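Local coordinates for protein peroxidase (Cellulomonas bogoriensis 69B4 = DSM 16987, PDB 6QZO) that binds heme b and, as a member of the DyP-type peroxidase family, probably uses it to reduce peroxide while oxidising organic substrates, at residues A204-R209 with E302-R307; L306-N311 with V329-D334. All blocks are in the same frame, centred on the assembly; numbering follows the deposited sequence.

Contact 1: residues A204-R209 with E302-R307. With HEM (protoporphyrin IX containing Fe), chain I.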
ATOM      1  N   ALA A 204      19.844 -16.834  -3.031  1.00 27.95           N
ATOM      2  CA  ALA A 204      20.707 -17.271  -4.159  1.00 27.02           C
ATOM      3  C   ALA A 204      20.376 -16.435  -5.398  1.00 25.43           C
ATOM      4  O   ALA A 204      19.751 -16.967  -6.328  1.00 24.61           O
ATOM      5  CB  ALA A 204      20.520 -18.748  -4.417  1.00 27.09           C
ATOM      6  N   ASN A 205      20.743 -15.155  -5.374  1.00 25.11           N
ATOM      7  CA  ASN A 205      20.456 -14.179  -6.462  1.00 24.51           C
ATOM      8  C   ASN A 205      21.723 -14.009  -7.311  1.00 25.71           C
ATOM      9  O   ASN A 205      22.828 -14.345  -6.832  1.00 26.25           O
ATOM     10  CB  ASN A 205      19.952 -12.849  -5.887  1.00 23.41           C
ATOM     11  CG  ASN A 205      18.966 -12.134  -6.787  1.00 22.38           C
ATOM     12  OD1 ASN A 205      18.826 -12.468  -7.963  1.00 21.62           O
ATOM     13  ND2 ASN A 205      18.258 -11.163  -6.235  1.00 21.19           N
ATOM     14  N   LEU A 206      21.558 -13.506  -8.534  1.00 26.74           N
ATOM     15  CA  LEU A 206      22.665 -13.045  -9.407  1.00 27.37           C
ATOM     16  C   LEU A 206      23.431 -11.949  -8.664  1.00 28.91           C
ATOM     17  O   LEU A 206      22.778 -11.035  -8.121  1.00 28.96           O
ATOM     18  CB  LEU A 206      22.077 -12.523 -10.720  1.00 26.69           C
ATOM     19  CG  LEU A 206      23.067 -11.854 -11.667  1.00 26.60           C
ATOM     20  CD1 LEU A 206      24.253 -12.776 -11.932  1.00 27.38           C
ATOM     21  CD2 LEU A 206      22.394 -11.466 -12.979  1.00 26.00           C
ATOM     22  N   ASP A 207      24.755 -12.072  -8.598  1.00 31.22           N
ATOM     23  CA  ASP A 207      25.662 -11.002  -8.106  1.00 33.01           C
ATOM     24  C   ASP A 207      26.176 -10.208  -9.302  1.00 34.44           C
ATOM     25  O   ASP A 207      27.076 -10.650 -10.010  1.00 35.54           O
ATOM     26  CB  ASP A 207      26.839 -11.559  -7.302  1.00 34.17           C
ATOM     27  CG  ASP A 207      27.651 -10.482  -6.612  1.00 34.62           C
ATOM     28  OD1 ASP A 207      27.446  -9.293  -6.929  1.00 35.29           O
ATOM     29  OD2 ASP A 207      28.465 -10.840  -5.747  1.00 35.92           O
ATOM     30  N   PRO A 208      25.635  -8.996  -9.554  1.00 35.75           N
ATOM     31  CA  PRO A 208      26.110  -8.174 -10.671  1.00 36.57           C
ATOM     32  C   PRO A 208      27.532  -7.607 -10.508  1.00 38.62           C
ATOM     33  O   PRO A 208      28.055  -7.093 -11.477  1.00 39.89           O
ATOM     34  CB  PRO A 208      25.060  -7.054 -10.736  1.00 35.51           C
ATOM     35  CG  PRO A 208      24.543  -6.942  -9.316  1.00 34.93           C
ATOM     36  CD  PRO A 208      24.549  -8.360  -8.790  1.00 34.95           C
ATOM     37  N   ARG A 209      28.130  -7.702  -9.314  1.00 40.75           N
ATOM     38  CA  ARG A 209      29.540  -7.278  -9.058  1.00 42.34           C
ATOM     39  C   ARG A 209      30.496  -8.333  -9.628  1.00 42.56           C
ATOM     40  O   ARG A 209      31.559  -7.942 -10.149  1.00 42.35           O
ATOM     41  CB  ARG A 209      29.794  -7.044  -7.566  1.00 45.62           C
ATOM     42  CG  ARG A 209      28.909  -5.956  -6.976  1.00 48.25           C
ATOM     43  CD  ARG A 209      29.264  -5.495  -5.577  1.00 50.71           C
ATOM     44  NE  ARG A 209      28.139  -5.770  -4.680  1.00 52.26           N
ATOM     45  CZ  ARG A 209      28.005  -6.837  -3.888  1.00 52.57           C
ATOM     46  NH1 ARG A 209      28.952  -7.757  -3.815  1.00 52.38           N
ATOM     47  NH2 ARG A 209      26.911  -6.961  -3.149  1.00 52.27           N
ATOM     48  N   GLU A 302      24.527 -18.950 -17.824  1.00 30.49           N
ATOM     49  CA  GLU A 302      23.690 -17.798 -18.260  1.00 30.33           C
ATOM     50  C   GLU A 302      22.245 -17.931 -17.750  1.00 28.11           C
ATOM     51  O   GLU A 302      21.530 -16.916 -17.806  1.00 28.07           O
ATOM     52  CB  GLU A 302      23.775 -17.595 -19.780  1.00 32.02           C
ATOM     53  CG  GLU A 302      23.186 -18.712 -20.620  1.00 33.77           C
ATOM     54  CD  GLU A 302      24.062 -19.898 -20.969  1.00 35.87           C
ATOM     55  OE1 GLU A 302      25.288 -19.836 -20.659  1.00 38.03           O
ATOM     56  OE2 GLU A 302      23.504 -20.875 -21.538  1.00 36.83           O
ATOM     57  N   GLU A 303      21.847 -19.096 -17.226  1.00 26.82           N
ATOM     58  CA  GLU A 303      20.460 -19.371 -16.759  1.00 25.16           C
ATOM     59  C   GLU A 303      20.261 -18.816 -15.332  1.00 23.46           C
ATOM     60  O   GLU A 303      19.870 -19.576 -14.434  1.00 23.24           O
ATOM     61  CB  GLU A 303      20.166 -20.871 -16.826  1.00 25.66           C
ATOM     62  CG  GLU A 303      20.087 -21.402 -18.235  1.00 26.34           C
ATOM     63  CD  GLU A 303      19.682 -22.864 -18.305  1.00 26.97           C
ATOM     64  OE1 GLU A 303      19.686 -23.514 -17.238  1.00 27.33           O
ATOM     65  OE2 GLU A 303      19.326 -23.346 -19.412  1.00 27.36           O
ATOM     66  N   THR A 304      20.479 -17.514 -15.169  1.00 21.88           N
ATOM     67  CA  THR A 304      20.384 -16.751 -13.902  1.00 20.68           C
ATOM     68  C   THR A 304      19.912 -15.335 -14.246  1.00 19.82           C
ATOM     69  O   THR A 304      19.971 -14.959 -15.440  1.00 20.03           O
ATOM     70  CB  THR A 304      21.717 -16.809 -13.152  1.00 21.17           C
ATOM     71  OG1 THR A 304      21.560 -16.263 -11.839  1.00 20.76           O
ATOM     72  CG2 THR A 304      22.819 -16.075 -13.877  1.00 21.41           C
ATOM     73  N   PHE A 305      19.431 -14.587 -13.259  1.00 18.60           N
ATOM     74  CA  PHE A 305      18.891 -13.221 -13.444  1.00 17.91           C
ATOM     75  C   PHE A 305      18.787 -12.555 -12.070  1.00 17.22           C
ATOM     76  O   PHE A 305      18.743 -13.276 -11.047  1.00 17.43           O
ATOM     77  CB  PHE A 305      17.540 -13.273 -14.175  1.00 17.64           C
ATOM     78  CG  PHE A 305      16.673 -14.437 -13.783  1.00 17.62           C
ATOM     79  CD1 PHE A 305      15.893 -14.390 -12.638  1.00 17.53           C
ATOM     80  CD2 PHE A 305      16.682 -15.599 -14.533  1.00 17.99           C
ATOM     81  CE1 PHE A 305      15.127 -15.481 -12.256  1.00 17.56           C
ATOM     82  CE2 PHE A 305      15.919 -16.688 -14.152  1.00 18.23           C
ATOM     83  CZ  PHE A 305      15.139 -16.624 -13.017  1.00 17.95           C
ATOM     84  N   LEU A 306      18.797 -11.221 -12.057  1.00 16.40           N
ATOM     85  CA  LEU A 306      18.611 -10.409 -10.830  1.00 15.86           C
ATOM     86  C   LEU A 306      17.114 -10.384 -10.499  1.00 15.11           C
ATOM     87  O   LEU A 306      16.367  -9.626 -11.156  1.00 14.67           O
ATOM     88  CB  LEU A 306      19.156  -8.998 -11.050  1.00 15.58           C
ATOM     89  CG  LEU A 306      19.122  -8.087  -9.821  1.00 15.35           C
ATOM     90  CD1 LEU A 306      19.894  -8.700  -8.653  1.00 15.66           C
ATOM     91  CD2 LEU A 306      19.630  -6.702 -10.163  1.00 15.40           C
ATOM     92  N   ARG A 307      16.704 -11.192  -9.530  1.00 14.84           N
ATOM     93  CA  ARG A 307      15.338 -11.101  -8.966  1.00 14.45           C
ATOM     94  C   ARG A 307      15.309  -9.852  -8.087  1.00 14.42           C
ATOM     95  O   ARG A 307      16.281  -9.632  -7.338  1.00 14.51           O
ATOM     96  CB  ARG A 307      14.980 -12.371  -8.188  1.00 14.46           C
ATOM     97  CG  ARG A 307      14.834 -13.584  -9.085  1.00 14.67           C
ATOM     98  CD  ARG A 307      14.605 -14.845  -8.273  1.00 14.92           C
ATOM     99  NE  ARG A 307      15.779 -15.195  -7.497  1.00 15.38           N
ATOM    100  CZ  ARG A 307      15.786 -15.687  -6.264  1.00 15.59           C
ATOM    101  NH1 ARG A 307      14.666 -15.886  -5.595  1.00 15.21           N
ATOM    102  NH2 ARG A 307      16.936 -16.005  -5.689  1.00 16.27           N
TER
HETATM  103  CHA HEM I 401      14.467 -19.127  -5.191  1.00 21.48           C
HETATM  104  CHB HEM I 401       9.945 -18.280  -3.776  1.00 20.86           C
HETATM  105  CHC HEM I 401       8.591 -17.865  -8.395  1.00 21.18           C
HETATM  106  CHD HEM I 401      13.184 -18.300  -9.792  1.00 21.01           C
HETATM  107  C1A HEM I 401      13.346 -18.961  -4.424  1.00 21.52           C
HETATM  108  C2A HEM I 401      13.299 -19.168  -3.015  1.00 22.09           C
HETATM  109  C3A HEM I 401      12.018 -18.942  -2.625  1.00 22.42           C
HETATM  110  C4A HEM I 401      11.290 -18.568  -3.776  1.00 21.66           C
HETATM  111  CMA HEM I 401      11.450 -19.044  -1.223  1.00 22.73           C
HETATM  112  CAA HEM I 401      14.437 -19.619  -2.116  1.00 22.01           C
HETATM  113  CBA HEM I 401      15.264 -18.468  -1.545  1.00 22.17           C
HETATM  114  CGA HEM I 401      16.096 -17.868  -2.632  1.00 22.43           C
HETATM  115  O1A HEM I 401      15.608 -16.883  -3.254  1.00 22.60           O
HETATM  116  O2A HEM I 401      17.228 -18.358  -2.903  1.00 22.60           O
HETATM  117  C1B HEM I 401       9.202 -18.103  -4.937  1.00 20.63           C
HETATM  118  C2B HEM I 401       7.801 -17.870  -4.901  1.00 21.56           C
HETATM  119  C3B HEM I 401       7.397 -17.755  -6.209  1.00 20.70           C
HETATM  120  C4B HEM I 401       8.614 -17.936  -7.011  1.00 20.59           C
HETATM  121  CMB HEM I 401       6.940 -17.754  -3.646  1.00 20.86           C
HETATM  122  CAB HEM I 401       6.077 -17.435  -6.787  1.00 20.57           C
HETATM  123  CBB HEM I 401       5.051 -16.968  -6.078  1.00 20.77           C
HETATM  124  C1C HEM I 401       9.712 -17.933  -9.189  1.00 20.77           C
HETATM  125  C2C HEM I 401       9.688 -17.836 -10.579  1.00 20.54           C
HETATM  126  C3C HEM I 401      10.983 -17.960 -11.025  1.00 20.97           C
HETATM  127  C4C HEM I 401      11.818 -18.134  -9.850  1.00 20.39           C
HETATM  128  CMC HEM I 401       8.508 -17.643 -11.492  1.00 20.55           C
HETATM  129  CAC HEM I 401      11.182 -17.874 -12.496  1.00 21.34           C
HETATM  130  CBC HEM I 401      12.324 -17.955 -13.123  1.00 21.86           C
HETATM  131  C1D HEM I 401      13.903 -18.570  -8.610  1.00 20.53           C
HETATM  132  C2D HEM I 401      15.363 -18.777  -8.607  1.00 21.30           C
HETATM  133  C3D HEM I 401      15.718 -19.026  -7.334  1.00 22.12           C
HETATM  134  C4D HEM I 401      14.463 -18.954  -6.567  1.00 21.52           C
HETATM  135  CMD HEM I 401      16.341 -18.772  -9.769  1.00 20.80           C
HETATM  136  CAD HEM I 401      17.134 -19.314  -6.820  1.00 22.82           C
HETATM  137  CBD HEM I 401      17.432 -20.827  -6.861  1.00 23.71           C
HETATM  138  CGD HEM I 401      18.835 -21.236  -6.423  1.00 24.49           C
HETATM  139  O1D HEM I 401      19.804 -21.125  -7.205  1.00 24.26           O
HETATM  140  O2D HEM I 401      19.050 -21.728  -5.280  1.00 25.66           O
HETATM  141  NA  HEM I 401      12.111 -18.595  -4.872  1.00 21.20           N
HETATM  142  NB  HEM I 401       9.638 -18.141  -6.197  1.00 20.73           N
HETATM  143  NC  HEM I 401      10.989 -18.120  -8.750  1.00 20.30           N
HETATM  144  ND  HEM I 401      13.423 -18.687  -7.364  1.00 21.05           N
HETATM  145 FE   HEM I 401      11.631 -18.486  -6.793  1.00 20.92          FE

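Contact 2: residues L306-N311 with V329-D334. With HEM (protoporphyrin IX containing Fe), chain I.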
ATOM      1  N   LEU A 306      18.797 -11.221 -12.057  1.00 16.40           N
ATOM      2  CA  LEU A 306      18.611 -10.409 -10.830  1.00 15.86           C
ATOM      3  C   LEU A 306      17.114 -10.384 -10.499  1.00 15.11           C
ATOM      4  O   LEU A 306      16.367  -9.626 -11.156  1.00 14.67           O
ATOM      5  CB  LEU A 306      19.156  -8.998 -11.050  1.00 15.58           C
ATOM      6  CG  LEU A 306      19.122  -8.087  -9.821  1.00 15.35           C
ATOM      7  CD1 LEU A 306      19.894  -8.700  -8.653  1.00 15.66           C
ATOM      8  CD2 LEU A 306      19.630  -6.702 -10.163  1.00 15.40           C
ATOM      9  N   ARG A 307      16.704 -11.192  -9.530  1.00 14.84           N
ATOM     10  CA  ARG A 307      15.338 -11.101  -8.966  1.00 14.45           C
ATOM     11  C   ARG A 307      15.309  -9.852  -8.087  1.00 14.42           C
ATOM     12  O   ARG A 307      16.281  -9.632  -7.338  1.00 14.51           O
ATOM     13  CB  ARG A 307      14.980 -12.371  -8.188  1.00 14.46           C
ATOM     14  CG  ARG A 307      14.834 -13.584  -9.085  1.00 14.67           C
ATOM     15  CD  ARG A 307      14.605 -14.845  -8.273  1.00 14.92           C
ATOM     16  NE  ARG A 307      15.779 -15.195  -7.497  1.00 15.38           N
ATOM     17  CZ  ARG A 307      15.786 -15.687  -6.264  1.00 15.59           C
ATOM     18  NH1 ARG A 307      14.666 -15.886  -5.595  1.00 15.21           N
ATOM     19  NH2 ARG A 307      16.936 -16.005  -5.689  1.00 16.27           N
ATOM     20  N   ARG A 308      14.239  -9.068  -8.215  1.00 14.15           N
ATOM     21  CA  ARG A 308      14.031  -7.830  -7.432  1.00 14.17           C
ATOM     22  C   ARG A 308      12.546  -7.761  -7.086  1.00 13.88           C
ATOM     23  O   ARG A 308      11.873  -6.795  -7.510  1.00 13.73           O
ATOM     24  CB  ARG A 308      14.548  -6.636  -8.242  1.00 14.35           C
ATOM     25  CG  ARG A 308      15.019  -5.484  -7.368  1.00 14.65           C
ATOM     26  CD  ARG A 308      15.569  -4.379  -8.216  1.00 14.78           C
ATOM     27  NE  ARG A 308      15.970  -3.197  -7.486  1.00 15.00           N
ATOM     28  CZ  ARG A 308      15.159  -2.262  -7.042  1.00 14.99           C
ATOM     29  NH1 ARG A 308      13.852  -2.432  -7.076  1.00 14.84           N
ATOM     30  NH2 ARG A 308      15.658  -1.133  -6.570  1.00 15.52           N
ATOM     31  N   ALA A 309      12.062  -8.788  -6.381  1.00 13.99           N
ATOM     32  CA  ALA A 309      10.623  -9.044  -6.152  1.00 13.96           C
ATOM     33  C   ALA A 309      10.093  -8.233  -4.948  1.00 14.01           C
ATOM     34  O   ALA A 309      10.878  -7.831  -4.053  1.00 13.86           O
ATOM     35  CB  ALA A 309      10.380 -10.522  -5.980  1.00 13.99           C
ATOM     36  N   TYR A 310       8.787  -7.999  -4.970  1.00 14.00           N
ATOM     37  CA  TYR A 310       8.020  -7.270  -3.937  1.00 14.47           C
ATOM     38  C   TYR A 310       6.765  -8.085  -3.610  1.00 14.65           C
ATOM     39  O   TYR A 310       6.300  -8.830  -4.477  1.00 15.08           O
ATOM     40  CB  TYR A 310       7.685  -5.865  -4.451  1.00 14.49           C
ATOM     41  CG  TYR A 310       8.809  -4.873  -4.311  1.00 14.75           C
ATOM     42  CD1 TYR A 310       9.857  -4.819  -5.221  1.00 14.82           C
ATOM     43  CD2 TYR A 310       8.838  -4.001  -3.245  1.00 14.85           C
ATOM     44  CE1 TYR A 310      10.902  -3.921  -5.063  1.00 14.98           C
ATOM     45  CE2 TYR A 310       9.867  -3.092  -3.080  1.00 15.00           C
ATOM     46  CZ  TYR A 310      10.894  -3.043  -3.993  1.00 15.08           C
ATOM     47  OH  TYR A 310      11.886  -2.135  -3.798  1.00 15.50           O
ATOM     48  N   ASN A 311       6.242  -7.953  -2.398  1.00 15.14           N
ATOM     49  CA  ASN A 311       4.945  -8.568  -1.989  1.00 15.37           C
ATOM     50  C   ASN A 311       3.809  -7.714  -2.551  1.00 15.34           C
ATOM     51  O   ASN A 311       3.935  -6.483  -2.525  1.00 15.46           O
ATOM     52  CB  ASN A 311       4.799  -8.655  -0.463  1.00 15.61           C
ATOM     53  CG  ASN A 311       5.934  -9.415   0.172  1.00 15.95           C
ATOM     54  OD1 ASN A 311       6.332 -10.464  -0.341  1.00 16.22           O
ATOM     55  ND2 ASN A 311       6.471  -8.872   1.253  1.00 16.05           N
ATOM     56  N   VAL A 329       9.675  -9.364 -10.356  1.00 18.31           N
ATOM     57  CA  VAL A 329      10.410  -8.490 -11.318  1.00 18.35           C
ATOM     58  C   VAL A 329      11.817  -9.067 -11.450  1.00 18.71           C
ATOM     59  O   VAL A 329      12.469  -9.241 -10.407  1.00 19.03           O
ATOM     60  CB  VAL A 329      10.453  -7.036 -10.811  1.00 18.46           C
ATOM     61  CG1 VAL A 329      11.135  -6.107 -11.812  1.00 18.54           C
ATOM     62  CG2 VAL A 329       9.064  -6.513 -10.467  1.00 18.15           C
ATOM     63  N   THR A 330      12.261  -9.392 -12.669  1.00 18.79           N
ATOM     64  CA  THR A 330      13.646  -9.881 -12.938  1.00 18.74           C
ATOM     65  C   THR A 330      14.306  -9.007 -14.009  1.00 18.74           C
ATOM     66  O   THR A 330      13.599  -8.504 -14.885  1.00 18.45           O
ATOM     67  CB  THR A 330      13.677 -11.358 -13.341  1.00 18.63           C
ATOM     68  OG1 THR A 330      13.179 -11.459 -14.675  1.00 18.72           O
ATOM     69  CG2 THR A 330      12.864 -12.250 -12.424  1.00 18.96           C
ATOM     70  N   TYR A 331      15.620  -8.842 -13.896  1.00 19.38           N
ATOM     71  CA  TYR A 331      16.492  -8.132 -14.861  1.00 20.06           C
ATOM     72  C   TYR A 331      17.603  -9.077 -15.330  1.00 20.85           C
ATOM     73  O   TYR A 331      18.195  -9.776 -14.496  1.00 21.31           O
ATOM     74  CB  TYR A 331      17.092  -6.883 -14.229  1.00 19.74           C
ATOM     75  CG  TYR A 331      16.081  -5.829 -13.870  1.00 19.16           C
ATOM     76  CD1 TYR A 331      15.576  -4.972 -14.831  1.00 18.89           C
ATOM     77  CD2 TYR A 331      15.653  -5.671 -12.564  1.00 18.61           C
ATOM     78  CE1 TYR A 331      14.647  -4.002 -14.513  1.00 18.50           C
ATOM     79  CE2 TYR A 331      14.718  -4.716 -12.230  1.00 18.32           C
ATOM     80  CZ  TYR A 331      14.214  -3.875 -13.209  1.00 18.11           C
ATOM     81  OH  TYR A 331      13.323  -2.891 -12.877  1.00 18.09           O
ATOM     82  N   GLN A 332      17.864  -9.084 -16.637  1.00 21.71           N
ATOM     83  CA  GLN A 332      18.867  -9.970 -17.292  1.00 22.56           C
ATOM     84  C   GLN A 332      19.246  -9.379 -18.658  1.00 23.79           C
ATOM     85  O   GLN A 332      18.428  -8.612 -19.216  1.00 24.67           O
ATOM     86  CB  GLN A 332      18.296 -11.388 -17.395  1.00 22.14           C
ATOM     87  CG  GLN A 332      16.961 -11.477 -18.122  1.00 21.64           C
ATOM     88  CD  GLN A 332      15.779 -11.112 -17.254  1.00 21.11           C
ATOM     89  OE1 GLN A 332      15.587 -11.653 -16.165  1.00 21.12           O
ATOM     90  NE2 GLN A 332      14.964 -10.198 -17.741  1.00 20.15           N
ATOM     91  N   ARG A 333      20.429  -9.711 -19.187  1.00 25.30           N
ATOM     92  CA  ARG A 333      20.887  -9.217 -20.517  1.00 26.58           C
ATOM     93  C   ARG A 333      19.874  -9.653 -21.587  1.00 25.96           C
ATOM     94  O   ARG A 333      19.493  -8.803 -22.393  1.00 26.20           O
ATOM     95  CB  ARG A 333      22.298  -9.720 -20.851  1.00 28.55           C
ATOM     96  CG  ARG A 333      22.895  -9.117 -22.119  1.00 30.20           C
ATOM     97  CD  ARG A 333      24.221  -9.734 -22.561  1.00 31.90           C
ATOM     98  NE  ARG A 333      24.648 -10.990 -21.944  1.00 33.73           N
ATOM     99  CZ  ARG A 333      24.354 -12.225 -22.374  1.00 35.07           C
ATOM    100  NH1 ARG A 333      23.623 -12.417 -23.461  1.00 36.10           N
ATOM    101  NH2 ARG A 333      24.813 -13.269 -21.713  1.00 35.78           N
ATOM    102  N   ASP A 334      19.437 -10.919 -21.558  1.00 25.62           N
ATOM    103  CA  ASP A 334      18.661 -11.560 -22.655  1.00 25.41           C
ATOM    104  C   ASP A 334      17.602 -12.486 -22.046  1.00 24.62           C
ATOM    105  O   ASP A 334      17.976 -13.520 -21.470  1.00 24.56           O
ATOM    106  CB  ASP A 334      19.609 -12.277 -23.626  1.00 26.35           C
ATOM    107  CG  ASP A 334      18.947 -12.989 -24.799  1.00 26.89           C
ATOM    108  OD1 ASP A 334      17.721 -13.242 -24.739  1.00 27.33           O
ATOM    109  OD2 ASP A 334      19.672 -13.309 -25.760  1.00 27.79           O
TER
HETATM  110  CHA HEM I 401      14.467 -19.127  -5.191  1.00 21.48           C
HETATM  111  CHB HEM I 401       9.945 -18.280  -3.776  1.00 20.86           C
HETATM  112  CHC HEM I 401       8.591 -17.865  -8.395  1.00 21.18           C
HETATM  113  CHD HEM I 401      13.184 -18.300  -9.792  1.00 21.01           C
HETATM  114  C1A HEM I 401      13.346 -18.961  -4.424  1.00 21.52           C
HETATM  115  C2A HEM I 401      13.299 -19.168  -3.015  1.00 22.09           C
HETATM  116  C3A HEM I 401      12.018 -18.942  -2.625  1.00 22.42           C
HETATM  117  C4A HEM I 401      11.290 -18.568  -3.776  1.00 21.66           C
HETATM  118  CMA HEM I 401      11.450 -19.044  -1.223  1.00 22.73           C
HETATM  119  CAA HEM I 401      14.437 -19.619  -2.116  1.00 22.01           C
HETATM  120  CBA HEM I 401      15.264 -18.468  -1.545  1.00 22.17           C
HETATM  121  CGA HEM I 401      16.096 -17.868  -2.632  1.00 22.43           C
HETATM  122  O1A HEM I 401      15.608 -16.883  -3.254  1.00 22.60           O
HETATM  123  O2A HEM I 401      17.228 -18.358  -2.903  1.00 22.60           O
HETATM  124  C1B HEM I 401       9.202 -18.103  -4.937  1.00 20.63           C
HETATM  125  C2B HEM I 401       7.801 -17.870  -4.901  1.00 21.56           C
HETATM  126  C3B HEM I 401       7.397 -17.755  -6.209  1.00 20.70           C
HETATM  127  C4B HEM I 401       8.614 -17.936  -7.011  1.00 20.59           C
HETATM  128  CMB HEM I 401       6.940 -17.754  -3.646  1.00 20.86           C
HETATM  129  CAB HEM I 401       6.077 -17.435  -6.787  1.00 20.57           C
HETATM  130  CBB HEM I 401       5.051 -16.968  -6.078  1.00 20.77           C
HETATM  131  C1C HEM I 401       9.712 -17.933  -9.189  1.00 20.77           C
HETATM  132  C2C HEM I 401       9.688 -17.836 -10.579  1.00 20.54           C
HETATM  133  C3C HEM I 401      10.983 -17.960 -11.025  1.00 20.97           C
HETATM  134  C4C HEM I 401      11.818 -18.134  -9.850  1.00 20.39           C
HETATM  135  CMC HEM I 401       8.508 -17.643 -11.492  1.00 20.55           C
HETATM  136  CAC HEM I 401      11.182 -17.874 -12.496  1.00 21.34           C
HETATM  137  CBC HEM I 401      12.324 -17.955 -13.123  1.00 21.86           C
HETATM  138  C1D HEM I 401      13.903 -18.570  -8.610  1.00 20.53           C
HETATM  139  C2D HEM I 401      15.363 -18.777  -8.607  1.00 21.30           C
HETATM  140  C3D HEM I 401      15.718 -19.026  -7.334  1.00 22.12           C
HETATM  141  C4D HEM I 401      14.463 -18.954  -6.567  1.00 21.52           C
HETATM  142  CMD HEM I 401      16.341 -18.772  -9.769  1.00 20.80           C
HETATM  143  CAD HEM I 401      17.134 -19.314  -6.820  1.00 22.82           C
HETATM  144  CBD HEM I 401      17.432 -20.827  -6.861  1.00 23.71           C
HETATM  145  CGD HEM I 401      18.835 -21.236  -6.423  1.00 24.49           C
HETATM  146  O1D HEM I 401      19.804 -21.125  -7.205  1.00 24.26           O
HETATM  147  O2D HEM I 401      19.050 -21.728  -5.280  1.00 25.66           O
HETATM  148  NA  HEM I 401      12.111 -18.595  -4.872  1.00 21.20           N
HETATM  149  NB  HEM I 401       9.638 -18.141  -6.197  1.00 20.73           N
HETATM  150  NC  HEM I 401      10.989 -18.120  -8.750  1.00 20.30           N
HETATM  151  ND  HEM I 401      13.423 -18.687  -7.364  1.00 21.05           N
HETATM  152 FE   HEM I 401      11.631 -18.486  -6.793  1.00 20.92          FE

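Contact 1: residues A204-R209 with E302-R307
The heme-binding loop of this DyP-type peroxidase meets the start of strand 306-314, in the C-terminal ferredoxin-like half. N205, L206 and R307 carry the contact. The carboxamide of N205 meets the outward N and O of the R307 backbone. ND2 of N205 donates to O of R307 at 2.7 Å, nearly straight (165°) and in the amide plane. OD1 of N205 accepts from N of R307 at 2.9 Å, on a lone pair. OD1 also takes a weak bond from N of L206. These bonds fix the rotation of the amide. L206 has CG anti to its backbone N (chi1 173°). Its CB lies 3.4 Å from O of F305, and CD2 rests against N of L306. CD1 reaches CG2 of T304. The R307 chain bends at chi3 and lays its guanidinium over pyrrole ring D of the heme. NH1 and NH2 both donate to O1A of heme propionate A, and E201 is a second charged partner of NH1. The propionate's other oxygen, O2A, accepts from N of A204 at 3.0 Å. At the guanidinium edge, NH2 of R307 also bonds weakly to O of A204, 3.0 Å away.

Contact 2: residues L306-N311 with V329-D334
Three backbone hydrogen bonds join L306-N311 to V329-D334. L306 and Y331 form the hydrogen-bonded pair. N of L306 gives to O of Y331 at 2.9 Å, nearly along the C=O axis. N of Y331 returns a bond of 2.9 Å to O of L306, but comes from above that carbonyl plane. O of L306 also takes a CA-H...O contact, with CA of T330 3.3 Å away. The third bond runs from N of R308 to O of V329 at 2.8 Å, again close to the C=O axis. CB of V329 lies against O of R308. Between these bonds sits the non-hydrogen-bonded pair R307 and T330, whose side chains share the heme-side face of the sheet. The two side chains cross obliquely, with CG2 of T330 4.1 Å from CG of R307. OG1 of T330 donates to OE1 of Q332 at 2.8 Å, on a lone pair. This bond fixes the rotation of the T330 hydroxyl. L306 and Y331 point to the other face, where CB of L306 and CB of Y331 are 4.3 Å apart. The arrangement is an antiparallel beta hairpin of strands 306-314 and 323-332, part of the four-stranded sheet of the C-terminal ferredoxin-like domain. The first strand is interrupted at R308 and A309. R308 has CG anti to its backbone N (chi1 -152°) and stays extended to NE. Its CD passes CE2 of Y331 at 4.1 Å, with the guanidinium and the ring 86° apart. Further out, NH2 of R308 is bonded to O of T42, and OH of Y331 to OE1 of Q146. Q146 lies on strand 143-149 of the N-terminal sheet and T42 in the loop before strand 47-55, so both polar ends reach the N-terminal half.

How the contacts relate
The centres of contacts 1 and 2 lie about 9 Å apart, and both use L306 and R307 at the start of strand 306-314. Along the chain, the loop 204-209 comes first, then 302-307, which runs on into 306-311, and 329-334 last. Strand 306-314 is outermost in its four-stranded antiparallel sheet within the chain. Contact 2 joins it to its neighbour, strand 323-332, while contact 1 brings the heme-binding loop to its other edge. F305 of contact 1 packs on contact 2, with its CD1 3.7 Å from CG2 of T330. R307 is held by the loop through its N and O, and by the sheet through the bonds of its neighbours L306 and R308, which places it at the heme.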